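PDB 5OET: glutathione synthetase-like effector 30 (Gpa-GSS30-apo) from Globodera pallida, which is probably an effector of plant parasitism derived from a housekeeping glutathione synthetase, the ATP-dependent ligase that joins gamma-glutamylcysteine to glycine. Local coordinates for residues 61-66 with 198-203; 89-94 with 457-462; 184-189 with 345-350; 407-412 with 444-449. One frame throughout, in Å; residues are numbered along the deposited sequence.

Interaction 1 (61-66 with 198-203)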
# COMPACT_ATOMS: atom_id res chain seq x y z
N ASN A 61 0.50 -0.69 2.42
CA ASN A 61 0.05 -1.81 1.59
C ASN A 61 -1.41 -1.76 1.18
O ASN A 61 -2.02 -2.79 0.96
CB ASN A 61 0.37 -3.09 2.32
CG ASN A 61 1.82 -3.38 2.30
OD1 ASN A 61 2.34 -3.73 1.25
ND2 ASN A 61 2.51 -3.15 3.40
N GLY A 62 -1.95 -0.55 1.06
CA GLY A 62 -3.26 -0.36 0.48
C GLY A 62 -4.48 -0.68 1.33
O GLY A 62 -5.61 -0.66 0.82
N LEU A 63 -4.27 -0.91 2.63
CA LEU A 63 -5.38 -1.16 3.55
C LEU A 63 -5.90 0.18 4.02
O LEU A 63 -5.77 0.55 5.18
CB LEU A 63 -4.94 -2.05 4.71
CG LEU A 63 -4.64 -3.50 4.28
CD1 LEU A 63 -4.11 -4.27 5.49
CD2 LEU A 63 -5.87 -4.17 3.67
N VAL A 64 -6.50 0.89 3.07
CA VAL A 64 -6.85 2.28 3.23
C VAL A 64 -8.17 2.55 2.52
O VAL A 64 -8.60 1.75 1.67
CB VAL A 64 -5.72 3.24 2.72
CG1 VAL A 64 -4.54 3.25 3.69
CG2 VAL A 64 -5.23 2.88 1.32
N LYS A 65 -8.80 3.67 2.87
CA LYS A 65 -9.95 4.20 2.14
C LYS A 65 -9.84 5.72 2.02
O LYS A 65 -9.17 6.37 2.82
CB LYS A 65 -11.26 3.84 2.87
CG LYS A 65 -11.49 4.65 4.14
CD LYS A 65 -12.47 4.09 5.15
CE LYS A 65 -13.85 3.85 4.58
NZ LYS A 65 -14.87 3.92 5.68
N PHE A 66 -10.57 6.30 1.06
CA PHE A 66 -10.68 7.76 0.98
C PHE A 66 -11.60 8.31 2.09
O PHE A 66 -12.61 7.70 2.42
CB PHE A 66 -11.17 8.19 -0.39
CG PHE A 66 -10.20 7.91 -1.51
CD1 PHE A 66 -9.03 8.68 -1.64
CD2 PHE A 66 -10.45 6.91 -2.45
CE1 PHE A 66 -8.12 8.45 -2.68
CE2 PHE A 66 -9.55 6.68 -3.49
CZ PHE A 66 -8.38 7.44 -3.61
N PRO A 198 -6.81 -10.16 0.73
CA PRO A 198 -5.46 -10.77 0.70
C PRO A 198 -4.40 -10.00 1.49
O PRO A 198 -3.40 -10.59 1.91
CB PRO A 198 -5.11 -10.74 -0.80
CG PRO A 198 -5.90 -9.58 -1.31
CD PRO A 198 -7.20 -9.66 -0.60
N ARG A 199 -4.60 -8.70 1.65
CA ARG A 199 -3.68 -7.85 2.39
C ARG A 199 -3.80 -8.00 3.91
O ARG A 199 -2.78 -8.00 4.59
CB ARG A 199 -3.87 -6.39 1.99
CG ARG A 199 -3.35 -6.08 0.61
CD ARG A 199 -4.04 -4.86 0.02
NE ARG A 199 -3.33 -4.49 -1.19
CZ ARG A 199 -3.55 -5.01 -2.40
NH1 ARG A 199 -4.52 -5.92 -2.63
NH2 ARG A 199 -2.79 -4.60 -3.42
N PHE A 200 -5.01 -8.12 4.44
CA PHE A 200 -5.19 -8.39 5.87
C PHE A 200 -4.64 -9.76 6.20
O PHE A 200 -4.00 -9.96 7.24
CB PHE A 200 -6.65 -8.26 6.32
CG PHE A 200 -7.06 -6.86 6.59
CD1 PHE A 200 -6.43 -6.13 7.58
CD2 PHE A 200 -8.05 -6.22 5.82
CE1 PHE A 200 -6.76 -4.80 7.83
CE2 PHE A 200 -8.39 -4.89 6.06
CZ PHE A 200 -7.73 -4.18 7.07
N SER A 201 -4.89 -10.70 5.31
CA SER A 201 -4.36 -12.05 5.42
C SER A 201 -2.84 -11.99 5.59
O SER A 201 -2.32 -12.57 6.52
CB SER A 201 -4.77 -12.85 4.17
OG SER A 201 -4.44 -14.21 4.25
N ARG A 202 -2.17 -11.24 4.73
CA ARG A 202 -0.71 -11.03 4.84
C ARG A 202 -0.30 -10.27 6.11
O ARG A 202 0.75 -10.58 6.70
CB ARG A 202 -0.12 -10.32 3.60
CG ARG A 202 0.01 -11.23 2.36
CD ARG A 202 0.91 -10.65 1.27
NE ARG A 202 0.36 -9.37 0.76
CZ ARG A 202 1.03 -8.23 0.60
NH1 ARG A 202 2.36 -8.15 0.83
NH2 ARG A 202 0.36 -7.15 0.14
N LEU A 203 -1.10 -9.28 6.49
CA LEU A 203 -0.82 -8.49 7.70
C LEU A 203 -0.72 -9.39 8.91
O LEU A 203 0.24 -9.32 9.67
CB LEU A 203 -1.89 -7.43 7.95
CG LEU A 203 -1.71 -6.57 9.22
CD1 LEU A 203 -0.29 -6.04 9.35
CD2 LEU A 203 -2.72 -5.43 9.22
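A mainly apolar contact sets the turn that follows helix 44-59 against one side of helix 196-210, just before the chain enters strand 64-67. Leu63 does most of the work. Its CG lies anti to the carbonyl carbon (chi1 -69°), and both methyls reach the ring of Phe200. Leu63 CD2 sits over one face, 3.8 Å from the centroid of the Phe200 ring and displaced toward the rim, a CH-pi contact, while Leu63 CD1 meets the same ring at Phe200 CE1, 3.6 Å away. Leu63 CD2 also touches Arg199 CB at 3.4 Å, and Leu63 CD1 reaches Leu203 CD2 at 4.1 Å, so the two branches of Leu63 spread over the side chains of Arg199, Phe200 and Leu203 on one side of the helix. Leu63 is the centre of an inverse gamma turn, closed by a weak bond from Val64 N to Gly62 O. Just before it, Gly62 has a positive phi (77°), a conformation that glycine adopts readily, and the two together redirect the chain into the strand.

The polar part is slighter. Arg199 runs extended from CG to NE beside the turn, bringing Arg199 NE to 3.0 Å from Asn61 O. The oxygen lies at the guanidinium edge, but the N-H is poorly aimed (122°), and the bond is weak. NH1 of Arg199 bonds Gly195 O, with Asp226 a long, weak ionic partner, and Asn61 ND2 is held by Trp57 O. The aliphatic part of Arg199 thus covers Leu63, consistent with a contact carried chiefly by hydrocarbon surface, the one bond across it being weak.

Interaction 2 (89-94 with 457-462)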
# COMPACT_ATOMS: atom_id res chain seq x y z
N LEU A 89 -8.75 -2.65 12.13
CA LEU A 89 -8.29 -4.03 12.06
C LEU A 89 -8.10 -4.60 13.46
O LEU A 89 -7.92 -3.87 14.44
CB LEU A 89 -6.96 -4.08 11.31
CG LEU A 89 -5.79 -3.22 11.86
CD1 LEU A 89 -4.83 -4.04 12.70
CD2 LEU A 89 -4.99 -2.53 10.76
N SER A 90 -8.19 -5.91 13.55
CA SER A 90 -7.83 -6.59 14.77
C SER A 90 -6.32 -6.76 14.69
O SER A 90 -5.78 -6.93 13.58
CB SER A 90 -8.52 -7.94 14.86
OG SER A 90 -8.16 -8.74 13.76
N LEU A 91 -5.65 -6.69 15.84
CA LEU A 91 -4.20 -6.76 15.86
C LEU A 91 -3.69 -8.15 15.47
O LEU A 91 -2.69 -8.28 14.74
CB LEU A 91 -3.67 -6.40 17.25
CG LEU A 91 -2.14 -6.24 17.42
CD1 LEU A 91 -1.53 -5.24 16.46
CD2 LEU A 91 -1.81 -5.82 18.83
N TYR A 92 -4.41 -9.17 15.94
CA TYR A 92 -4.04 -10.55 15.73
C TYR A 92 -5.23 -11.27 15.15
O TYR A 92 -6.38 -10.82 15.32
CB TYR A 92 -3.59 -11.19 17.05
CG TYR A 92 -2.22 -10.74 17.50
CD1 TYR A 92 -1.08 -11.18 16.83
CD2 TYR A 92 -2.06 -9.86 18.58
CE1 TYR A 92 0.18 -10.76 17.21
CE2 TYR A 92 -0.78 -9.43 18.98
CZ TYR A 92 0.34 -9.88 18.28
OH TYR A 92 1.61 -9.49 18.64
N PRO A 93 -4.98 -12.39 14.47
CA PRO A 93 -6.10 -13.12 13.89
C PRO A 93 -6.91 -13.78 14.99
O PRO A 93 -6.35 -14.25 15.97
CB PRO A 93 -5.43 -14.13 12.95
CG PRO A 93 -4.02 -14.23 13.39
CD PRO A 93 -3.68 -13.01 14.17
N SER A 94 -8.23 -13.74 14.86
CA SER A 94 -9.13 -14.29 15.89
C SER A 94 -9.21 -15.80 15.67
O SER A 94 -9.20 -16.25 14.53
CB SER A 94 -10.52 -13.67 15.79
OG SER A 94 -10.50 -12.30 16.21
N HIS A 457 -7.58 -7.59 20.13
CA HIS A 457 -7.31 -6.16 20.28
C HIS A 457 -7.69 -5.42 19.00
O HIS A 457 -7.43 -5.90 17.91
CB HIS A 457 -5.82 -5.95 20.59
CG HIS A 457 -5.28 -6.94 21.56
ND1 HIS A 457 -5.57 -6.90 22.90
CD2 HIS A 457 -4.47 -8.02 21.38
CE1 HIS A 457 -4.98 -7.91 23.51
NE2 HIS A 457 -4.32 -8.61 22.61
N PHE A 458 -8.26 -4.23 19.15
CA PHE A 458 -8.80 -3.46 18.02
C PHE A 458 -7.99 -2.18 17.77
O PHE A 458 -7.84 -1.36 18.67
CB PHE A 458 -10.25 -3.08 18.33
CG PHE A 458 -11.26 -4.17 18.09
CD1 PHE A 458 -10.90 -5.50 17.85
CD2 PHE A 458 -12.63 -3.84 18.12
CE1 PHE A 458 -11.88 -6.45 17.61
CE2 PHE A 458 -13.60 -4.80 17.88
CZ PHE A 458 -13.23 -6.11 17.63
N VAL A 459 -7.49 -2.00 16.56
CA VAL A 459 -6.64 -0.86 16.22
C VAL A 459 -7.42 0.09 15.33
O VAL A 459 -7.83 -0.29 14.25
CB VAL A 459 -5.41 -1.34 15.46
CG1 VAL A 459 -4.45 -0.19 15.18
CG2 VAL A 459 -4.74 -2.44 16.26
N ARG A 460 -7.60 1.33 15.78
CA ARG A 460 -8.38 2.32 15.05
C ARG A 460 -7.56 3.56 14.80
O ARG A 460 -6.70 3.90 15.60
CB ARG A 460 -9.61 2.72 15.84
CG ARG A 460 -10.81 1.83 15.57
CD ARG A 460 -11.94 2.14 16.55
NE ARG A 460 -12.14 1.08 17.55
CZ ARG A 460 -12.88 1.19 18.67
NH1 ARG A 460 -13.52 2.33 18.97
NH2 ARG A 460 -12.99 0.14 19.49
N PRO A 461 -7.86 4.27 13.68
CA PRO A 461 -7.31 5.59 13.35
C PRO A 461 -7.44 6.65 14.44
O PRO A 461 -8.52 6.86 14.97
CB PRO A 461 -8.16 6.01 12.15
CG PRO A 461 -8.57 4.73 11.51
CD PRO A 461 -8.69 3.72 12.59
N ASN A 462 -6.32 7.31 14.77
CA ASN A 462 -6.28 8.46 15.70
C ASN A 462 -6.84 8.20 17.11
O ASN A 462 -7.33 9.13 17.76
CB ASN A 462 -6.93 9.69 15.04
CG ASN A 462 -6.23 10.09 13.74
OD1 ASN A 462 -5.19 10.77 13.76
ND2 ASN A 462 -6.78 9.64 12.61
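At His457 the chain of 454-459 meets the end of strand 83-90, running antiparallel to it. The carbonyl O of His457 accepts Leu91 N at 2.8 Å, in the carbonyl plane, and also receives a CA-H...O contact from Ser90 CA. The His457 side chain lies alongside Tyr92, pointing the same way, so that the two rings meet edge to edge with CD2 of His457 4.1 Å from CD2 of Tyr92. His457 CB packs on Leu91 CB, and His457 ND1 is bonded to the backbone N of Asn468, a polar partner suited to a buried imidazole.

Phe458 pairs with Ser90 as a non-hydrogen-bonded pair, their CA atoms 4.6 Å apart. Both side chains project from the same face of the sheet, and the phenyl ring of Phe458 comes only loosely near Ser90 CA.

Val459 forms the hydrogen-bonded pair with Leu89. Val459 N donates to Leu89 O at 2.9 Å, nearly straight (173°) and almost along the C=O axis, whereas the return bond from Leu89 N to Val459 O, at 3.3 Å, is weak. On the face opposite Phe458, the beta-branched valine stands side by side with Leu89, and Leu89 CD1 is 3.9 Å from Val459 CB. Leu91 CB closes on Val459 CG2 at 4.2 Å.

The face bearing Leu89 and Val459 is covered by helices: Val459 meets Ser51 and Leu91 meets Leu47 and Ala54 of helix 44-59, while in helix 196-210 Phe200 meets Leu89 and Met207 lies on Leu91 and Tyr92. Strand 454-459 is flanked on its other edge by strand 469-484.

Interaction 3 (184-189 with 345-350)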
# COMPACT_ATOMS: atom_id res chain seq x y z
N VAL A 184 -25.27 -16.29 7.82
CA VAL A 184 -25.91 -15.05 8.25
C VAL A 184 -26.58 -14.35 7.06
O VAL A 184 -27.65 -13.79 7.22
CB VAL A 184 -24.87 -14.11 8.91
CG1 VAL A 184 -25.52 -12.80 9.37
CG2 VAL A 184 -24.20 -14.81 10.08
N GLU A 185 -25.94 -14.39 5.89
CA GLU A 185 -26.33 -13.56 4.74
C GLU A 185 -25.61 -14.04 3.47
O GLU A 185 -24.58 -14.72 3.54
CB GLU A 185 -25.96 -12.09 5.06
CG GLU A 185 -26.07 -11.03 3.95
CD GLU A 185 -27.51 -10.77 3.47
OE1 GLU A 185 -27.94 -9.59 3.39
OE2 GLU A 185 -28.23 -11.73 3.12
N VAL A 186 -26.19 -13.73 2.31
CA VAL A 186 -25.49 -13.79 1.02
C VAL A 186 -25.57 -12.43 0.32
O VAL A 186 -26.57 -11.73 0.40
CB VAL A 186 -26.02 -14.89 0.07
CG1 VAL A 186 -25.53 -16.24 0.52
CG2 VAL A 186 -27.54 -14.90 -0.03
N ASN A 187 -24.47 -12.07 -0.33
CA ASN A 187 -24.32 -10.79 -1.00
C ASN A 187 -23.79 -11.02 -2.40
O ASN A 187 -23.00 -11.94 -2.63
CB ASN A 187 -23.31 -9.93 -0.25
CG ASN A 187 -23.68 -9.73 1.19
OD1 ASN A 187 -24.66 -9.04 1.48
ND2 ASN A 187 -22.91 -10.34 2.10
N THR A 188 -24.23 -10.17 -3.32
CA THR A 188 -23.68 -10.13 -4.68
C THR A 188 -23.69 -8.68 -5.16
O THR A 188 -24.20 -7.81 -4.47
CB THR A 188 -24.47 -11.07 -5.65
OG1 THR A 188 -23.72 -11.27 -6.84
CG2 THR A 188 -25.86 -10.53 -6.01
N GLY A 189 -23.13 -8.43 -6.33
CA GLY A 189 -23.09 -7.08 -6.87
C GLY A 189 -21.93 -6.30 -6.29
O GLY A 189 -20.79 -6.75 -6.38
N LEU A 345 -32.87 -9.65 -7.36
CA LEU A 345 -34.12 -10.29 -6.96
C LEU A 345 -33.88 -11.65 -6.25
O LEU A 345 -34.56 -11.99 -5.28
CB LEU A 345 -35.04 -10.45 -8.18
CG LEU A 345 -36.51 -10.83 -7.95
CD1 LEU A 345 -37.22 -9.81 -7.08
CD2 LEU A 345 -37.22 -10.96 -9.28
N SER A 346 -32.90 -12.42 -6.71
CA SER A 346 -32.59 -13.71 -6.08
C SER A 346 -31.76 -13.60 -4.80
O SER A 346 -31.45 -14.62 -4.18
CB SER A 346 -31.89 -14.66 -7.07
OG SER A 346 -30.51 -14.39 -7.18
N HIS A 347 -31.37 -12.39 -4.39
CA HIS A 347 -30.59 -12.21 -3.15
C HIS A 347 -31.30 -11.34 -2.12
O HIS A 347 -30.70 -10.89 -1.15
CB HIS A 347 -29.21 -11.65 -3.49
CG HIS A 347 -28.31 -12.65 -4.14
ND1 HIS A 347 -28.59 -13.22 -5.37
CD2 HIS A 347 -27.15 -13.19 -3.73
CE1 HIS A 347 -27.62 -14.06 -5.68
NE2 HIS A 347 -26.74 -14.07 -4.70
N THR A 348 -32.59 -11.11 -2.30
CA THR A 348 -33.35 -10.52 -1.22
C THR A 348 -33.30 -11.46 -0.04
O THR A 348 -33.04 -12.66 -0.17
CB THR A 348 -34.83 -10.26 -1.59
OG1 THR A 348 -35.51 -11.49 -1.85
CG2 THR A 348 -34.94 -9.32 -2.80
N LYS A 349 -33.55 -10.90 1.13
CA LYS A 349 -33.60 -11.69 2.35
C LYS A 349 -34.88 -12.51 2.38
O LYS A 349 -34.93 -13.53 3.04
CB LYS A 349 -33.50 -10.80 3.58
CG LYS A 349 -32.63 -11.34 4.71
CD LYS A 349 -32.00 -10.17 5.45
CE LYS A 349 -30.90 -9.49 4.64
NZ LYS A 349 -31.04 -8.02 4.77
N ARG A 350 -35.91 -12.04 1.70
CA ARG A 350 -37.12 -12.83 1.46
C ARG A 350 -36.79 -14.19 0.82
O ARG A 350 -37.28 -15.23 1.25
CB ARG A 350 -38.07 -12.03 0.56
CG ARG A 350 -39.29 -12.77 0.01
CD ARG A 350 -40.10 -13.42 1.10
NE ARG A 350 -41.22 -14.16 0.55
CZ ARG A 350 -42.05 -14.93 1.25
NH1 ARG A 350 -41.88 -15.09 2.55
NH2 ARG A 350 -43.05 -15.55 0.65
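Apolar contact with a ring carries the centre of this meeting between strand 179-188 and the turn leading into helix 349-354. His347 has CG anti to the carbonyl carbon (chi1 -72°), and its imidazole crosses Thr188 at about a right angle. The CG2 methyl of Thr188 stands over the middle of one face of the His347 ring, 3.7 Å from the centroid and 7° off the normal, a well-centred CH-pi contact. Val186 CG2 adds a looser approach to CD2 of His347 at 4.1 Å. A threonine suits this position because its methyl meets the ring while OG1 turns to Cys164 O.

The charged interaction is weaker. Glu185 bends at chi2 and Lys349 bends along its length; Glu185 OE1 comes to 3.7 Å from Lys349 NZ, a long salt bridge, and to 3.2 Å from the Lys349 CE methylene. The other oxygen, Glu185 OE2, takes Val186 N at 3.0 Å from above the carboxylate plane and also bonds Gln352 NE2; two donors thus grip OE2, which would restrain the carboxylate.

Hydrogen bonds hold the ring itself: His347 ND1 pairs with Ser346 OG at 2.9 Å and also with Phe343 O, and His347 NE2 pairs with Gln165.

Two recognised motifs meet here. Val184 and Glu185 both face Asp168 in a classic beta bulge, and a type I turn from Leu345 to Thr348 precedes a helix with Thr348 as its N-cap.

Interaction 4 (407-412 with 444-449)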
# COMPACT_ATOMS: atom_id res chain seq x y z
N ARG A 407 -35.25 -16.68 22.28
CA ARG A 407 -34.66 -17.57 21.27
C ARG A 407 -34.85 -17.04 19.85
O ARG A 407 -34.13 -17.47 18.94
CB ARG A 407 -35.31 -18.97 21.39
CG ARG A 407 -34.69 -20.09 20.54
CD ARG A 407 -35.16 -21.47 21.03
NE ARG A 407 -34.46 -22.58 20.36
CZ ARG A 407 -33.18 -22.93 20.57
NH1 ARG A 407 -32.40 -22.27 21.43
NH2 ARG A 407 -32.66 -23.95 19.89
N TYR A 408 -35.79 -16.11 19.66
CA TYR A 408 -36.19 -15.63 18.34
C TYR A 408 -35.94 -14.14 18.09
O TYR A 408 -35.68 -13.37 19.01
CB TYR A 408 -37.68 -15.95 18.11
CG TYR A 408 -37.94 -17.43 18.12
CD1 TYR A 408 -37.63 -18.20 17.02
CD2 TYR A 408 -38.44 -18.08 19.26
CE1 TYR A 408 -37.82 -19.57 17.04
CE2 TYR A 408 -38.63 -19.45 19.28
CZ TYR A 408 -38.32 -20.19 18.16
OH TYR A 408 -38.49 -21.54 18.14
N VAL A 409 -35.99 -13.78 16.80
CA VAL A 409 -35.91 -12.40 16.34
C VAL A 409 -36.94 -12.21 15.23
O VAL A 409 -37.18 -13.12 14.43
CB VAL A 409 -34.47 -11.96 15.93
CG1 VAL A 409 -33.88 -12.86 14.87
CG2 VAL A 409 -34.41 -10.49 15.54
N LEU A 410 -37.58 -11.06 15.22
CA LEU A 410 -38.47 -10.68 14.11
C LEU A 410 -37.69 -9.77 13.18
O LEU A 410 -37.39 -8.65 13.53
CB LEU A 410 -39.71 -9.99 14.64
CG LEU A 410 -40.82 -9.74 13.64
CD1 LEU A 410 -41.44 -11.06 13.20
CD2 LEU A 410 -41.89 -8.89 14.30
N LYS A 411 -37.32 -10.27 12.01
CA LYS A 411 -36.44 -9.57 11.07
C LYS A 411 -37.22 -9.03 9.89
O LYS A 411 -38.28 -9.53 9.57
CB LYS A 411 -35.37 -10.53 10.55
CG LYS A 411 -34.19 -10.70 11.48
CD LYS A 411 -33.36 -11.88 11.03
CE LYS A 411 -32.15 -12.06 11.91
NZ LYS A 411 -31.02 -11.20 11.45
N ASN A 412 -36.68 -8.00 9.24
CA ASN A 412 -37.27 -7.44 8.02
C ASN A 412 -36.62 -8.14 6.83
O ASN A 412 -35.47 -8.52 6.92
CB ASN A 412 -37.04 -5.92 7.98
CG ASN A 412 -36.95 -5.37 6.58
OD1 ASN A 412 -35.85 -5.24 6.02
ND2 ASN A 412 -38.12 -5.09 5.98
N TYR A 444 -40.08 -11.58 8.77
CA TYR A 444 -40.14 -13.01 9.12
C TYR A 444 -39.55 -13.30 10.50
O TYR A 444 -38.88 -12.47 11.10
CB TYR A 444 -39.43 -13.85 8.05
CG TYR A 444 -37.94 -13.62 7.97
CD1 TYR A 444 -37.43 -12.56 7.23
CD2 TYR A 444 -37.05 -14.46 8.62
CE1 TYR A 444 -36.06 -12.34 7.16
CE2 TYR A 444 -35.68 -14.24 8.55
CZ TYR A 444 -35.19 -13.19 7.81
OH TYR A 444 -33.83 -12.99 7.74
N LEU A 445 -39.85 -14.49 11.01
CA LEU A 445 -39.35 -14.97 12.30
C LEU A 445 -38.16 -15.90 12.08
O LEU A 445 -38.27 -16.82 11.29
CB LEU A 445 -40.44 -15.73 13.05
CG LEU A 445 -41.15 -15.07 14.22
CD1 LEU A 445 -42.11 -16.07 14.85
CD2 LEU A 445 -40.19 -14.58 15.30
N THR A 446 -37.03 -15.64 12.76
CA THR A 446 -35.93 -16.60 12.82
C THR A 446 -35.37 -16.84 14.22
O THR A 446 -35.57 -16.05 15.14
CB THR A 446 -34.79 -16.23 11.86
OG1 THR A 446 -34.06 -17.40 11.50
CG2 THR A 446 -33.88 -15.18 12.39
N GLU A 447 -34.66 -17.96 14.35
CA GLU A 447 -33.97 -18.33 15.57
C GLU A 447 -32.80 -17.38 15.70
O GLU A 447 -32.04 -17.21 14.75
CB GLU A 447 -33.48 -19.78 15.55
CG GLU A 447 -34.56 -20.85 15.69
CD GLU A 447 -34.18 -22.04 16.59
OE1 GLU A 447 -33.28 -21.91 17.47
OE2 GLU A 447 -34.82 -23.12 16.44
N LYS A 448 -32.67 -16.75 16.86
CA LYS A 448 -31.52 -15.93 17.19
C LYS A 448 -30.35 -16.86 17.44
O LYS A 448 -30.50 -17.86 18.13
CB LYS A 448 -31.80 -15.10 18.44
CG LYS A 448 -30.72 -14.08 18.79
CD LYS A 448 -31.16 -13.26 20.01
CE LYS A 448 -30.20 -12.10 20.28
NZ LYS A 448 -30.67 -11.25 21.40
N LEU A 449 -29.20 -16.56 16.87
CA LEU A 449 -28.02 -17.41 17.06
C LEU A 449 -27.23 -16.96 18.28
O LEU A 449 -27.13 -15.77 18.58
CB LEU A 449 -27.16 -17.38 15.80
CG LEU A 449 -27.95 -17.84 14.55
CD1 LEU A 449 -27.13 -17.64 13.29
CD2 LEU A 449 -28.46 -19.27 14.68
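Strands 408-412 and 443-447 are the two inner, antiparallel strands of a four-stranded sheet, and the contact is the pairing of these two strands. Paired bonds join Val409 with Thr446 and Lys411 with Tyr444; Val409 N to Thr446 O is 2.8 Å and Thr446 N to Val409 O 3.0 Å, both nearly along the C=O axis. Beyond the strand end, Lys448 N adds a bond to Arg407 O on a lone pair.

From Val409/Thr446 to Lys411/Tyr444 the side chains alternate between faces; those of Tyr408 and Glu447 diverge. On one face, Val409 CG1 meets the Thr446 CG2 methyl at 3.4 Å, and Lys411 lays its CB over the Tyr444 ring, 4.1 Å from the centroid, while Lys411 CD passes Tyr444 OH at 3.5 Å. The amphipathic lysine thus spends its methylenes on the aromatic. On the other face Leu410 CD1 packs on Leu445 CG at 4.1 Å, with Leu445 on Ile428 and Leu410 on Lys431 of helix 427-434. Where the strands part, Glu447 OE1 lies over the Arg407 guanidinium face, 3.2 Å from Arg407 NE, a salt bridge of charges alone.

A small antiparallel sheet backed by helices is consistent with the ATP-grasp fold of eukaryotic glutathione synthetases.

Overall arrangement
The four contacts form two touching pairs. Helix 196-210 of interaction 1 also packs on interaction 2, and the strands involved are neighbours in one sheet: Phe200 CE1 of interaction 1 is 3.6 Å from Leu89 CB of interaction 2. Interactions 3 and 4 meet where Lys349 CG lies 3.7 Å from Tyr444 OH, linking the capped helix to the antiparallel sheet. Interactions 1, 2 and 3 all reach the large mixed sheet, though the centres of 2 and 3 are about 29 Å apart. Interaction 4 lies near the bound magnesium, held by His406 and Glu426; the Arg407 side chain, next in sequence to His406, is about 10 Å from the ion. Interaction 1 lies across the chain's centre from interaction 4, about 34 Å between contact centres.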